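Local structure of catalytic domain of the nuclear inclusion protein A (nia) (Tobacco etch virus, 1LVM) at residues Thr25-Leu29 against Leu64-Leu68; Leu106-Pro111 against Ser189-Met195; Arg113-Leu119 against Ser134-Phe140. The protein acts as a sequence-specific, chymotrypsin-type cysteine protease that probably processes the viral polyprotein, here holding a peptide product. The protein carries 1 engineered substitution. One frame throughout, in Å; residues are numbered along the deposited sequence.

Contact 1 (Thr25-Leu29 against Leu64-Leu68)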
loop_
_atom_site.group_PDB
_atom_site.type_symbol
_atom_site.label_atom_id
_atom_site.label_comp_id
_atom_site.label_asym_id
_atom_site.label_seq_id
_atom_site.Cartn_x
_atom_site.Cartn_y
_atom_site.Cartn_z
ATOM N N THR A 25 7.518 8.351 3.803
ATOM C CA THR A 25 6.065 8.494 4.083
ATOM C C THR A 25 5.417 7.167 4.457
ATOM O O THR A 25 4.217 7.131 4.799
ATOM C CB THR A 25 5.275 9.010 2.884
ATOM O OG1 THR A 25 5.251 7.990 1.855
ATOM C CG2 THR A 25 5.928 10.263 2.302
ATOM N N ILE A 26 6.171 6.084 4.398
ATOM C CA ILE A 26 5.584 4.777 4.729
ATOM C C ILE A 26 5.409 4.590 6.231
ATOM O O ILE A 26 6.242 5.049 7.023
ATOM C CB ILE A 26 6.465 3.657 4.130
ATOM C CG1 ILE A 26 6.402 3.777 2.632
ATOM C CG2 ILE A 26 6.054 2.271 4.744
ATOM C CD1 ILE A 26 7.331 2.751 1.897
ATOM N N CYS A 27 4.252 4.045 6.631
ATOM C CA CYS A 27 3.985 3.769 8.008
ATOM C C CYS A 27 3.702 2.317 8.177
ATOM O O CYS A 27 3.167 1.648 7.255
ATOM C CB CYS A 27 2.678 4.490 8.467
ATOM S SG CYS A 27 2.663 6.309 8.294
ATOM N N HIS A 28 4.008 1.824 9.361
ATOM C CA HIS A 28 3.684 0.434 9.680
ATOM C C HIS A 28 2.423 0.484 10.548
ATOM O O HIS A 28 2.387 1.202 11.546
ATOM C CB HIS A 28 4.762 -0.271 10.456
ATOM C CG HIS A 28 4.534 -1.751 10.498
ATOM N ND1 HIS A 28 4.379 -2.456 11.674
ATOM C CD2 HIS A 28 4.397 -2.659 9.494
ATOM C CE1 HIS A 28 4.167 -3.733 11.395
ATOM N NE2 HIS A 28 4.171 -3.884 10.080
ATOM N N LEU A 29 1.417 -0.323 10.181
ATOM C CA LEU A 29 0.107 -0.311 10.837
ATOM C C LEU A 29 -0.231 -1.644 11.485
ATOM O O LEU A 29 -0.090 -2.695 10.848
ATOM C CB LEU A 29 -0.967 -0.026 9.746
ATOM C CG LEU A 29 -0.687 1.195 8.820
ATOM C CD1 LEU A 29 -1.784 1.392 7.792
ATOM C CD2 LEU A 29 -0.627 2.480 9.622
ATOM N N LEU A 64 -2.054 0.807 15.869
ATOM C CA LEU A 64 -0.717 1.369 16.200
ATOM C C LEU A 64 -0.131 1.837 14.878
ATOM O O LEU A 64 -0.095 1.074 13.915
ATOM C CB LEU A 64 0.175 0.301 16.780
ATOM C CG LEU A 64 1.492 0.740 17.437
ATOM C CD1 LEU A 64 1.215 1.690 18.620
ATOM C CD2 LEU A 64 2.197 -0.501 17.951
ATOM N N VAL A 65 0.363 3.074 14.835
ATOM C CA VAL A 65 0.912 3.612 13.578
ATOM C C VAL A 65 2.353 4.054 13.789
ATOM O O VAL A 65 2.610 5.000 14.528
ATOM C CB VAL A 65 0.168 4.838 13.140
ATOM C CG1 VAL A 65 0.779 5.368 11.826
ATOM C CG2 VAL A 65 -1.323 4.513 12.938
ATOM N N GLN A 66 3.273 3.320 13.189
ATOM C CA GLN A 66 4.697 3.639 13.296
ATOM C C GLN A 66 5.134 4.443 12.054
ATOM O O GLN A 66 4.927 3.991 10.936
ATOM C CB GLN A 66 5.506 2.354 13.436
ATOM C CG GLN A 66 6.986 2.727 13.447
ATOM C CD GLN A 66 7.840 1.773 14.220
ATOM O OE1 GLN A 66 7.576 0.559 14.227
ATOM N NE2 GLN A 66 8.892 2.318 14.886
ATOM N N SER A 67 5.700 5.650 12.247
ATOM C CA SER A 67 6.090 6.480 11.100
ATOM C C SER A 67 7.445 7.156 11.409
ATOM O O SER A 67 8.065 6.885 12.431
ATOM C CB SER A 67 5.080 7.584 10.857
ATOM O OG SER A 67 5.092 8.536 11.926
ATOM N N LEU A 68 7.812 8.067 10.531
ATOM C CA LEU A 68 9.064 8.827 10.648
ATOM C C LEU A 68 8.994 9.655 11.928
ATOM O O LEU A 68 10.000 9.885 12.612
ATOM C CB LEU A 68 9.150 9.766 9.457
ATOM C CG LEU A 68 10.242 10.810 9.210
ATOM C CD1 LEU A 68 11.478 10.151 8.611
ATOM C CD2 LEU A 68 9.652 11.888 8.247
HETATM O O HOH W 1 6.740 7.651 7.811
HETATM O O HOH W 2 2.364 -0.867 13.761
HETATM O O HOH W 3 5.145 -0.954 14.294
#
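His28 and Gln66 form an antiparallel hydrogen-bonded pair. His28 N donates to Gln66 O at 2.8 Å, and Gln66 N donates to His28 O in return, almost straight at 174°. The N-H and C=O of each residue are thus satisfied by the other. The same two oxygens also take weaker CA-H...O contacts: Gln66 O from Cys27 CA at 3.1 Å, His28 O from Val65 CA. The Leu68 end is bridged by water, one molecule donating to Ile26 O and accepting from Leu68 N, while at the other end Leu64 pairs directly with the backbone of Thr30. A second water donates to Leu64 O and accepts a weak bond from His28 ND1. A third links His28 ND1, 3.1 Å away and in the plane of the imidazole, to Gln66 OE1, to which it donates. The side chains of His28 and Gln66 lie on the same face of the sheet; both start anti to their backbone N (chi1 -167° and 176°), and His28 CB meets Gln66 CB at 4.0 Å. On the other face, Val65 CG1 lies between Cys27 CB at 4.0 Å and Leu29 CD2 at 3.9 Å, the leucine and valine running side by side. Cys27 SG rests on Ser67 CB at 3.7 Å, while Ser67 OG takes its bond from His69 N. Ile49 of strand 48-51 packs on Cys27, Leu29 and Val65. Strand 26-33 lies between 62-67 and 36-45, bonding to the latter through Cys27 with Gly42 and Leu29 with Leu40, while Val65 bonds to Phe72 of strand 70-74. These antiparallel strands belong to the first of the two beta-barrel halves, and Leu64 packs on an apolar side chain of the bound peptide.

Contact 2 (Leu106-Pro111 against Ser189-Met195)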
loop_
_atom_site.group_PDB
_atom_site.type_symbol
_atom_site.label_atom_id
_atom_site.label_comp_id
_atom_site.label_asym_id
_atom_site.label_seq_id
_atom_site.Cartn_x
_atom_site.Cartn_y
_atom_site.Cartn_z
ATOM N N LEU A 106 4.167 13.349 -3.166
ATOM C CA LEU A 106 4.095 12.071 -3.912
ATOM C C LEU A 106 3.146 12.150 -5.105
ATOM O O LEU A 106 2.136 12.836 -5.052
ATOM C CB LEU A 106 3.534 10.940 -3.006
ATOM C CG LEU A 106 4.305 10.569 -1.759
ATOM C CD1 LEU A 106 4.096 11.631 -0.792
ATOM C CD2 LEU A 106 3.797 9.280 -1.130
ATOM N N LYS A 107 3.439 11.363 -6.139
ATOM C CA LYS A 107 2.599 11.298 -7.312
ATOM C C LYS A 107 2.198 9.837 -7.520
ATOM O O LYS A 107 3.033 8.926 -7.347
ATOM C CB LYS A 107 3.341 11.813 -8.565
ATOM C CG LYS A 107 3.863 13.277 -8.468
ATOM C CD LYS A 107 2.723 14.262 -8.440
ATOM C CE LYS A 107 3.191 15.709 -8.217
ATOM N NZ LYS A 107 2.041 16.617 -7.896
ATOM N N PHE A 108 0.892 9.647 -7.816
ATOM C CA PHE A 108 0.298 8.345 -8.047
ATOM C C PHE A 108 -0.364 8.363 -9.424
ATOM O O PHE A 108 -0.924 9.373 -9.830
ATOM C CB PHE A 108 -0.829 8.040 -7.035
ATOM C CG PHE A 108 -0.408 8.042 -5.601
ATOM C CD1 PHE A 108 -0.252 9.242 -4.921
ATOM C CD2 PHE A 108 -0.224 6.821 -4.879
ATOM C CE1 PHE A 108 0.068 9.232 -3.589
ATOM C CE2 PHE A 108 0.088 6.831 -3.569
ATOM C CZ PHE A 108 0.236 8.040 -2.912
ATOM N N ARG A 109 -0.322 7.243 -10.132
ATOM C CA ARG A 109 -1.051 7.126 -11.399
ATOM C C ARG A 109 -1.329 5.642 -11.644
ATOM O O ARG A 109 -0.790 4.759 -10.943
ATOM C CB ARG A 109 -0.259 7.700 -12.592
ATOM C CG ARG A 109 1.033 6.847 -12.807
ATOM C CD ARG A 109 1.696 7.195 -14.161
ATOM N NE ARG A 109 3.063 6.693 -14.229
ATOM C CZ ARG A 109 3.400 5.440 -14.522
ATOM N NH1 ARG A 109 2.481 4.481 -14.788
ATOM N NH2 ARG A 109 4.675 5.143 -14.561
ATOM N N GLU A 110 -2.224 5.373 -12.602
ATOM C CA GLU A 110 -2.511 3.997 -12.960
ATOM C C GLU A 110 -1.278 3.369 -13.594
ATOM O O GLU A 110 -0.540 4.026 -14.257
ATOM C CB GLU A 110 -3.626 3.920 -13.987
ATOM C CG GLU A 110 -4.942 4.569 -13.467
ATOM C CD GLU A 110 -6.098 4.273 -14.411
ATOM O OE1 GLU A 110 -6.697 3.195 -14.279
ATOM O OE2 GLU A 110 -6.372 5.112 -15.280
ATOM N N PRO A 111 -1.061 2.063 -13.360
ATOM C CA PRO A 111 0.073 1.344 -13.930
ATOM C C PRO A 111 -0.135 1.242 -15.452
ATOM O O PRO A 111 -1.229 1.439 -15.924
ATOM C CB PRO A 111 0.029 -0.014 -13.220
ATOM C CG PRO A 111 -1.398 -0.184 -12.783
ATOM C CD PRO A 111 -1.846 1.220 -12.416
ATOM N N SER A 189 -3.902 -1.929 -8.042
ATOM C CA SER A 189 -3.601 -0.759 -8.807
ATOM C C SER A 189 -4.207 0.561 -8.265
ATOM O O SER A 189 -5.287 0.607 -7.626
ATOM C CB SER A 189 -4.068 -0.941 -10.263
ATOM O OG SER A 189 -5.493 -1.074 -10.311
ATOM N N VAL A 190 -3.468 1.641 -8.490
ATOM C CA VAL A 190 -3.950 2.975 -8.155
ATOM C C VAL A 190 -5.105 3.154 -9.166
ATOM O O VAL A 190 -4.897 2.915 -10.378
ATOM C CB VAL A 190 -2.839 4.037 -8.465
ATOM C CG1 VAL A 190 -3.462 5.457 -8.718
ATOM C CG2 VAL A 190 -1.809 4.039 -7.263
ATOM N N PRO A 191 -6.304 3.597 -8.695
ATOM C CA PRO A 191 -7.420 3.803 -9.596
ATOM C C PRO A 191 -7.313 5.067 -10.434
ATOM O O PRO A 191 -6.560 6.005 -10.136
ATOM C CB PRO A 191 -8.640 3.840 -8.667
ATOM C CG PRO A 191 -8.072 4.537 -7.365
ATOM C CD PRO A 191 -6.608 4.020 -7.290
ATOM N N LYS A 192 -8.138 5.164 -11.448
ATOM C CA LYS A 192 -8.136 6.385 -12.264
ATOM C C LYS A 192 -8.462 7.632 -11.414
ATOM O O LYS A 192 -9.268 7.565 -10.474
ATOM C CB LYS A 192 -9.196 6.222 -13.350
ATOM C CG LYS A 192 -9.301 7.361 -14.271
ATOM C CD LYS A 192 -10.467 7.084 -15.245
ATOM C CE LYS A 192 -10.604 8.150 -16.317
ATOM N NZ LYS A 192 -9.358 8.273 -17.112
ATOM N N ASN A 193 -7.812 8.750 -11.749
ATOM C CA ASN A 193 -8.001 10.050 -11.099
ATOM C C ASN A 193 -7.794 10.045 -9.583
ATOM O O ASN A 193 -8.483 10.739 -8.790
ATOM C CB ASN A 193 -9.360 10.620 -11.495
ATOM C CG ASN A 193 -9.437 10.918 -13.007
ATOM O OD1 ASN A 193 -8.404 11.097 -13.659
ATOM N ND2 ASN A 193 -10.642 10.935 -13.564
ATOM N N PHE A 194 -6.793 9.277 -9.173
ATOM C CA PHE A 194 -6.496 9.191 -7.743
ATOM C C PHE A 194 -5.979 10.502 -7.202
ATOM O O PHE A 194 -6.271 10.840 -6.068
ATOM C CB PHE A 194 -5.492 8.020 -7.516
ATOM C CG PHE A 194 -5.374 7.554 -6.078
ATOM C CD1 PHE A 194 -6.475 7.084 -5.359
ATOM C CD2 PHE A 194 -4.123 7.622 -5.426
ATOM C CE1 PHE A 194 -6.374 6.679 -4.010
ATOM C CE2 PHE A 194 -3.986 7.221 -4.067
ATOM C CZ PHE A 194 -5.079 6.754 -3.356
ATOM N N MET A 195 -5.180 11.244 -7.976
ATOM C CA MET A 195 -4.674 12.524 -7.447
ATOM C C MET A 195 -5.859 13.445 -7.149
ATOM O O MET A 195 -5.845 14.190 -6.167
ATOM C CB MET A 195 -3.715 13.211 -8.428
ATOM C CG MET A 195 -2.375 12.461 -8.680
ATOM S SD MET A 195 -1.565 11.973 -7.171
ATOM C CE MET A 195 -1.212 13.600 -6.371
HETATM O O HOH W 4 -3.832 9.761 -10.044
HETATM O O HOH W 5 -5.941 1.414 -12.457
#
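Phe108 reaches into the group formed by Val190, Phe194 and Met195. Its CB meets Phe194 CD2 at 3.7 Å and lies near Met195 SD. CG comes next, 3.7 Å from Phe194 CD2. One ortho carbon, CD1, touches Met195 SD at 3.8 Å, so the sulfur sits at the ring edge in a Met-aromatic contact. The other, CD2, touches Val190 CG2 at 4.0 Å, and CE2 lies 4.1 Å from Phe194 CE2, which stands over one face of the ring, offset toward its rim. Phe194 brings its edge to that face, a T-shaped stack with centroids 5.2 Å apart and planes at 75°. Bends at chi2 (-49°) and chi3 bring Met195 SD to the backbone of Phe108, where it accepts a weak N-H...S bond from Phe108 N at 3.4 Å. A water donates to Phe108 O and accepts from Met195 N, an amide in the first turn of helix 194-199. Farther along, Glu110 crosses Lys192 obliquely, its OE2 3.6 Å from Lys192 CB, and a second water donates to both Glu110 OE1 and Val190 O. The loop 106-111 runs from the first barrel to the second, and the turn 191-194 follows the second barrel's strand 185-189. This packing lies where the linker passes between the barrels, Phe108 touching Ile43 and Phe45 of one and Ile171 of the other, in the double beta-barrel fold of chymotrypsin-like proteases.

Contact 3 (Arg113-Leu119 against Ser134-Phe140)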
loop_
_atom_site.group_PDB
_atom_site.type_symbol
_atom_site.label_atom_id
_atom_site.label_comp_id
_atom_site.label_asym_id
_atom_site.label_seq_id
_atom_site.Cartn_x
_atom_site.Cartn_y
_atom_site.Cartn_z
ATOM N N ARG A 113 0.729 -1.160 -18.879
ATOM C CA ARG A 113 1.152 -2.510 -19.253
ATOM C C ARG A 113 2.643 -2.636 -19.630
ATOM O O ARG A 113 3.229 -1.799 -20.340
ATOM C CB ARG A 113 0.244 -2.965 -20.434
ATOM C CG ARG A 113 0.423 -4.391 -20.780
ATOM C CD ARG A 113 -0.069 -4.665 -22.210
ATOM N NE ARG A 113 -0.241 -6.103 -22.403
ATOM C CZ ARG A 113 -1.315 -6.769 -21.996
ATOM N NH1 ARG A 113 -2.302 -6.111 -21.411
ATOM N NH2 ARG A 113 -1.372 -8.089 -22.104
ATOM N N GLU A 114 3.263 -3.668 -19.099
ATOM C CA GLU A 114 4.638 -3.953 -19.376
ATOM C C GLU A 114 5.673 -3.005 -18.776
ATOM O O GLU A 114 6.874 -3.195 -18.955
ATOM C CB GLU A 114 4.782 -4.092 -20.911
ATOM C CG GLU A 114 5.887 -5.034 -21.314
ATOM C CD GLU A 114 5.548 -5.860 -22.557
ATOM O OE1 GLU A 114 4.851 -5.348 -23.472
ATOM O OE2 GLU A 114 6.007 -7.020 -22.608
ATOM N N GLU A 115 5.243 -2.012 -18.006
ATOM C CA GLU A 115 6.260 -1.130 -17.464
ATOM C C GLU A 115 7.045 -1.751 -16.316
ATOM O O GLU A 115 6.611 -2.712 -15.643
ATOM C CB GLU A 115 5.642 0.206 -17.037
ATOM C CG GLU A 115 4.831 0.121 -15.778
ATOM C CD GLU A 115 4.416 1.513 -15.299
ATOM O OE1 GLU A 115 5.212 2.469 -15.397
ATOM O OE2 GLU A 115 3.287 1.657 -14.824
ATOM N N ARG A 116 8.238 -1.202 -16.097
ATOM C CA ARG A 116 9.123 -1.673 -15.050
ATOM C C ARG A 116 8.845 -1.012 -13.694
ATOM O O ARG A 116 8.791 0.210 -13.626
ATOM C CB ARG A 116 10.598 -1.378 -15.408
ATOM C CG ARG A 116 11.038 -2.104 -16.723
ATOM C CD ARG A 116 12.441 -1.627 -17.162
ATOM N NE ARG A 116 13.499 -2.095 -16.255
ATOM C CZ ARG A 116 14.044 -3.314 -16.264
ATOM N NH1 ARG A 116 13.652 -4.236 -17.150
ATOM N NH2 ARG A 116 14.981 -3.627 -15.367
ATOM N N ILE A 117 8.661 -1.831 -12.660
ATOM C CA ILE A 117 8.371 -1.323 -11.332
ATOM C C ILE A 117 9.261 -1.962 -10.301
ATOM O O ILE A 117 9.857 -3.028 -10.561
ATOM C CB ILE A 117 6.883 -1.584 -10.958
ATOM C CG1 ILE A 117 6.565 -3.103 -10.968
ATOM C CG2 ILE A 117 5.976 -0.851 -11.978
ATOM C CD1 ILE A 117 5.039 -3.469 -10.592
ATOM N N CYS A 118 9.400 -1.303 -9.141
ATOM C CA CYS A 118 10.119 -1.911 -8.042
ATOM C C CYS A 118 9.239 -1.677 -6.797
ATOM O O CYS A 118 8.274 -0.902 -6.789
ATOM C CB CYS A 118 11.542 -1.298 -7.840
ATOM S SG CYS A 118 11.455 0.509 -7.474
ATOM N N LEU A 119 9.537 -2.430 -5.779
ATOM C CA LEU A 119 8.813 -2.364 -4.544
ATOM C C LEU A 119 9.666 -1.623 -3.537
ATOM O O LEU A 119 10.818 -1.975 -3.290
ATOM C CB LEU A 119 8.528 -3.774 -4.036
ATOM C CG LEU A 119 7.686 -3.894 -2.753
ATOM C CD1 LEU A 119 6.275 -3.536 -3.055
ATOM C CD2 LEU A 119 7.702 -5.308 -2.234
ATOM N N SER A 134 13.575 -2.843 -4.045
ATOM C CA SER A 134 13.746 -4.188 -4.542
ATOM C C SER A 134 14.279 -4.144 -5.946
ATOM O O SER A 134 14.453 -3.095 -6.549
ATOM C CB SER A 134 12.373 -4.910 -4.574
ATOM O OG SER A 134 11.641 -4.419 -5.691
ATOM N N ASP A 135 14.494 -5.336 -6.480
ATOM C CA ASP A 135 14.901 -5.406 -7.856
ATOM C C ASP A 135 13.626 -5.144 -8.656
ATOM O O ASP A 135 12.533 -5.088 -8.125
ATOM C CB ASP A 135 15.513 -6.792 -8.128
ATOM C CG ASP A 135 16.329 -6.860 -9.416
ATOM O OD1 ASP A 135 16.258 -5.979 -10.320
ATOM O OD2 ASP A 135 17.051 -7.867 -9.540
ATOM N N THR A 136 13.792 -4.981 -9.947
ATOM C CA THR A 136 12.746 -4.603 -10.882
ATOM C C THR A 136 12.006 -5.728 -11.563
ATOM O O THR A 136 12.601 -6.707 -11.997
ATOM C CB THR A 136 13.387 -3.732 -11.978
ATOM O OG1 THR A 136 13.979 -2.606 -11.358
ATOM C CG2 THR A 136 12.342 -3.240 -12.954
ATOM N N SER A 137 10.694 -5.554 -11.677
ATOM C CA SER A 137 9.850 -6.539 -12.355
ATOM C C SER A 137 8.982 -5.811 -13.413
ATOM O O SER A 137 8.715 -4.634 -13.254
ATOM C CB SER A 137 8.937 -7.152 -11.288
ATOM O OG SER A 137 7.825 -7.847 -11.828
ATOM N N CYS A 138 8.596 -6.478 -14.515
ATOM C CA CYS A 138 7.625 -5.859 -15.427
ATOM C C CYS A 138 6.227 -6.198 -14.787
ATOM O O CYS A 138 6.136 -6.970 -13.830
ATOM C CB CYS A 138 7.729 -6.420 -16.855
ATOM S SG CYS A 138 9.239 -5.858 -17.734
ATOM N N THR A 139 5.169 -5.610 -15.308
ATOM C CA THR A 139 3.836 -5.806 -14.742
ATOM C C THR A 139 2.776 -5.822 -15.790
ATOM O O THR A 139 2.929 -5.173 -16.846
ATOM C CB THR A 139 3.552 -4.672 -13.671
ATOM O OG1 THR A 139 2.352 -4.962 -12.955
ATOM C CG2 THR A 139 3.458 -3.286 -14.311
ATOM N N PHE A 140 1.707 -6.586 -15.503
ATOM C CA PHE A 140 0.555 -6.719 -16.366
ATOM C C PHE A 140 -0.726 -6.802 -15.595
ATOM O O PHE A 140 -0.732 -7.304 -14.470
ATOM C CB PHE A 140 0.652 -8.001 -17.222
ATOM C CG PHE A 140 1.891 -8.097 -18.013
ATOM C CD1 PHE A 140 3.063 -8.584 -17.411
ATOM C CD2 PHE A 140 1.892 -7.765 -19.383
ATOM C CE1 PHE A 140 4.214 -8.752 -18.161
ATOM C CE2 PHE A 140 3.052 -7.928 -20.161
ATOM C CZ PHE A 140 4.211 -8.426 -19.537
#
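Arg116 folds across Thr136 at about a right angle. The arginine chain is bent at chi3 (70°), which turns its guanidinium back so that one flat face lies against the methyl Thr136 CG2; that methyl also touches Arg116 CB at 3.5 Å. On the opposite face of the strand pair, Ile117 sends CD1 to Thr139 CB at 3.6 Å. CG1 of Ile117 stands between the backbone N and carbonyl carbon (chi1 60°), passes 3.5 Å from Ser137 O, and continues extended to that contact. The backbones form one antiparallel hydrogen-bonded pair, Ile117 N to Ser137 O and Ser137 N to Ile117 O, each 2.9 Å. Near one end Ser134 OG, rather than a backbone carbonyl, accepts from Leu119 N at 2.9 Å; it also donates to Asp135 O, so two bonds fix its rotation, while Ser134 N donates to Leu119 O. At the other end Glu114 N donates to Thr139 O at 2.7 Å. Here Phe140 is flanked by two charged chains: extended Arg113 rests CG on Phe140 CD2 at 3.9 Å, and Glu114, alongside the phenyl ring, has OE2 near CZ at its edge. Glu115 CG lies by Thr139 CG2, but its carboxylate is held by Gln112 N, Ser165 and Arg109. Thr139 OG1 bonds to Lys149 O of strand 147-150 and Ser137 OG to Trp151 N just past its end. The two segments run along the open end of the hairpin 116-123/130-142 and the residues leading into it, in the second, six-stranded barrel of this chymotrypsin-type fold.

Contact 1 lies in the antiparallel sheet of the first beta-barrel half and contact 3 in the closed six-stranded barrel of the second, their centres about 25 Å apart without touching. Contact 2 joins the two: its centre is about 21 Å from that of contact 1 and 16 Å from that of contact 3. Thr25 packs against Leu106 on one side, and Arg109 NH2 forms a salt bridge to Glu115 OE1 (2.9 Å) on the other. Along the chain contact 1 closes first; contact 3 is then nested within the loop that contact 2 closes. Both halves of the protease are thereby connected through the linker 106-111.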